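Local atomic coordinates of peptidase M28 (Shewanella amazonensis SB2B, PDB entry 3IIB), a protein that probably acts as a zinc-dependent carboxypeptidase or dipeptidase of the M28 family, working as a homodimer with two zinc ions in each active site. Residues A[266-271]-A[404-409]. Residues are numbered along the deposited sequence; the frame is centred on the assembly and turned at random.
Sequences GAIDDG and PNDTLD. With ZN (zinc ion), chain B; ZN (zinc ion), chain C.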
loop_
_atom_site.group_PDB
_atom_site.type_symbol
_atom_site.label_atom_id
_atom_site.label_comp_id
_atom_site.label_asym_id
_atom_site.label_seq_id
_atom_site.Cartn_x
_atom_site.Cartn_y
_atom_site.Cartn_z
ATOM N N GLY A 266 0.252 -3.561 14.174
ATOM C CA GLY A 266 1.313 -4.377 14.703
ATOM C C GLY A 266 1.109 -5.847 14.463
ATOM O O GLY A 266 1.451 -6.669 15.318
ATOM N N ALA A 267 0.574 -6.201 13.296
ATOM C CA ALA A 267 0.262 -7.582 13.039
ATOM C C ALA A 267 1.524 -8.413 12.846
ATOM O O ALA A 267 1.667 -9.460 13.483
ATOM C CB ALA A 267 -0.689 -7.748 11.817
ATOM N N ILE A 268 2.434 -8.019 11.963
ATOM C CA ILE A 268 3.587 -8.877 11.780
ATOM C C ILE A 268 4.717 -8.474 12.705
ATOM O O ILE A 268 5.591 -9.291 13.027
ATOM C CB ILE A 268 4.023 -8.965 10.275
ATOM C CG1 ILE A 268 4.685 -7.680 9.829
ATOM C CG2 ILE A 268 2.807 -9.343 9.369
ATOM C CD1 ILE A 268 5.184 -7.698 8.390
ATOM N N ASP A 269 4.710 -7.201 13.138
ATOM C CA ASP A 269 5.712 -6.721 14.066
ATOM C C ASP A 269 5.017 -6.198 15.334
ATOM O O ASP A 269 4.701 -4.996 15.414
ATOM C CB ASP A 269 6.519 -5.593 13.436
ATOM C CG ASP A 269 7.740 -5.236 14.249
ATOM O OD1 ASP A 269 8.076 -5.993 15.190
ATOM O OD2 ASP A 269 8.370 -4.188 13.971
ATOM N N ASP A 270 4.774 -7.047 16.319
ATOM C CA ASP A 270 5.140 -8.448 16.345
ATOM C C ASP A 270 3.985 -9.273 16.910
ATOM O O ASP A 270 4.167 -10.219 17.694
ATOM C CB ASP A 270 6.434 -8.608 17.180
ATOM C CG ASP A 270 7.006 -10.009 17.136
ATOM O OD1 ASP A 270 6.817 -10.714 16.098
ATOM O OD2 ASP A 270 7.665 -10.407 18.165
ATOM N N GLY A 271 2.765 -8.950 16.475
ATOM C CA GLY A 271 1.614 -9.733 16.845
ATOM C C GLY A 271 1.780 -11.187 16.435
ATOM O O GLY A 271 1.362 -12.105 17.155
ATOM N N PRO A 404 1.575 1.780 8.050
ATOM C CA PRO A 404 0.139 1.537 8.277
ATOM C C PRO A 404 -0.411 0.262 7.655
ATOM O O PRO A 404 -1.549 -0.092 7.935
ATOM C CB PRO A 404 -0.545 2.766 7.659
ATOM C CG PRO A 404 0.572 3.839 7.603
ATOM C CD PRO A 404 1.827 3.080 7.382
ATOM N N ASN A 405 0.375 -0.366 6.781
ATOM C CA ASN A 405 0.004 -1.581 6.121
ATOM C C ASN A 405 0.364 -2.830 6.921
ATOM O O ASN A 405 0.098 -3.935 6.461
ATOM C CB ASN A 405 0.677 -1.625 4.753
ATOM C CG ASN A 405 -0.200 -2.181 3.666
ATOM O OD1 ASN A 405 -1.413 -2.364 3.828
ATOM N ND2 ASN A 405 0.424 -2.448 2.499
ATOM N N ASP A 406 0.920 -2.687 8.128
ATOM C CA ASP A 406 1.175 -3.848 9.008
ATOM C C ASP A 406 -0.116 -4.279 9.702
ATOM O O ASP A 406 -0.404 -3.891 10.859
ATOM C CB ASP A 406 2.286 -3.570 10.015
ATOM C CG ASP A 406 2.588 -4.786 10.857
ATOM O OD1 ASP A 406 1.984 -5.831 10.525
ATOM O OD2 ASP A 406 3.416 -4.722 11.795
ATOM N N THR A 407 -0.891 -5.055 8.952
ATOM C CA THR A 407 -2.247 -5.435 9.340
ATOM C C THR A 407 -2.423 -6.943 9.242
ATOM O O THR A 407 -1.624 -7.639 8.608
ATOM C CB THR A 407 -3.322 -4.702 8.468
ATOM O OG1 THR A 407 -3.120 -4.997 7.094
ATOM C CG2 THR A 407 -3.276 -3.181 8.654
ATOM N N LEU A 408 -3.512 -7.430 9.824
ATOM C CA LEU A 408 -3.704 -8.866 10.030
ATOM C C LEU A 408 -3.650 -9.639 8.733
ATOM O O LEU A 408 -3.154 -10.782 8.679
ATOM C CB LEU A 408 -5.041 -9.101 10.756
ATOM C CG LEU A 408 -5.501 -10.554 10.988
ATOM C CD1 LEU A 408 -4.574 -11.309 11.923
ATOM C CD2 LEU A 408 -6.936 -10.547 11.484
ATOM N N ASP A 409 -4.234 -9.042 7.694
ATOM C CA ASP A 409 -4.303 -9.670 6.375
ATOM C C ASP A 409 -2.951 -9.901 5.713
ATOM O O ASP A 409 -2.895 -10.556 4.645
ATOM C CB ASP A 409 -5.173 -8.822 5.480
ATOM C CG ASP A 409 -4.717 -7.357 5.450
ATOM O OD1 ASP A 409 -5.162 -6.583 6.347
ATOM O OD2 ASP A 409 -3.845 -7.061 4.593
HETATM ZN ZN ZN B . 9.781 -3.164 15.005
HETATM ZN ZN ZN C . 9.885 -6.511 16.070
HETATM O O HOH W 1 11.702 -3.521 14.147
HETATM O O HOH W 2 10.636 -4.720 16.188
HETATM O O HOH W 3 11.183 -6.780 14.094
#
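The carboxylate of D406 binds backbone N-H groups at the start of helix 267-285 in a buried contact beside the two-zinc centre: carried by the loop between strand 387-392 and helix 413-432, it receives those of I268 and D269. D406 CG stands anti to its own backbone N (chi1 -177°), which extends the side chain toward the helix start. D406 OD1 takes the I268 N-H at 2.7 Å in a nearly straight bond (173°), and D406 OD2 takes that of D269 at 3.1 Å and more bent. Each oxygen uses its syn lone pair, so the two bonds form a fork that fixes the rotation of the carboxylate. The D406 carbonyl adds a weak bond from A267 N, 3.5 Å to D406 O, and also accepts from the T265 hydroxyl. Packing adds to this: CG1 of I268 lies 3.3 Å from D406 OD1, and the methyl CB of A267 presses on the peptide after T407, 3.2 Å from T407 C. The N-terminal turn is irregular, being of wider pi type with a cis peptide between D269 and D270. From it the D269 side chain leads away from D406 and bridges both metals, OD2 at 2.0 Å from one zinc ion and OD1 at 2.1 Å from the other; H257 and D331 complete the protein ligands of the second, E304 and H402 those of the first. D406 is thus a second-shell residue, and the helix-end N-H groups would be expected to stabilise its negative charge. Across the dimer interface, N405 and D409 bond to H178, D179 and R180 of the second subunit. The arrangement belongs to the aspartate-bridged di-zinc site of M28 co-catalytic metallopeptidases, its bridging ligand held through the backbone N by a second-shell aspartate.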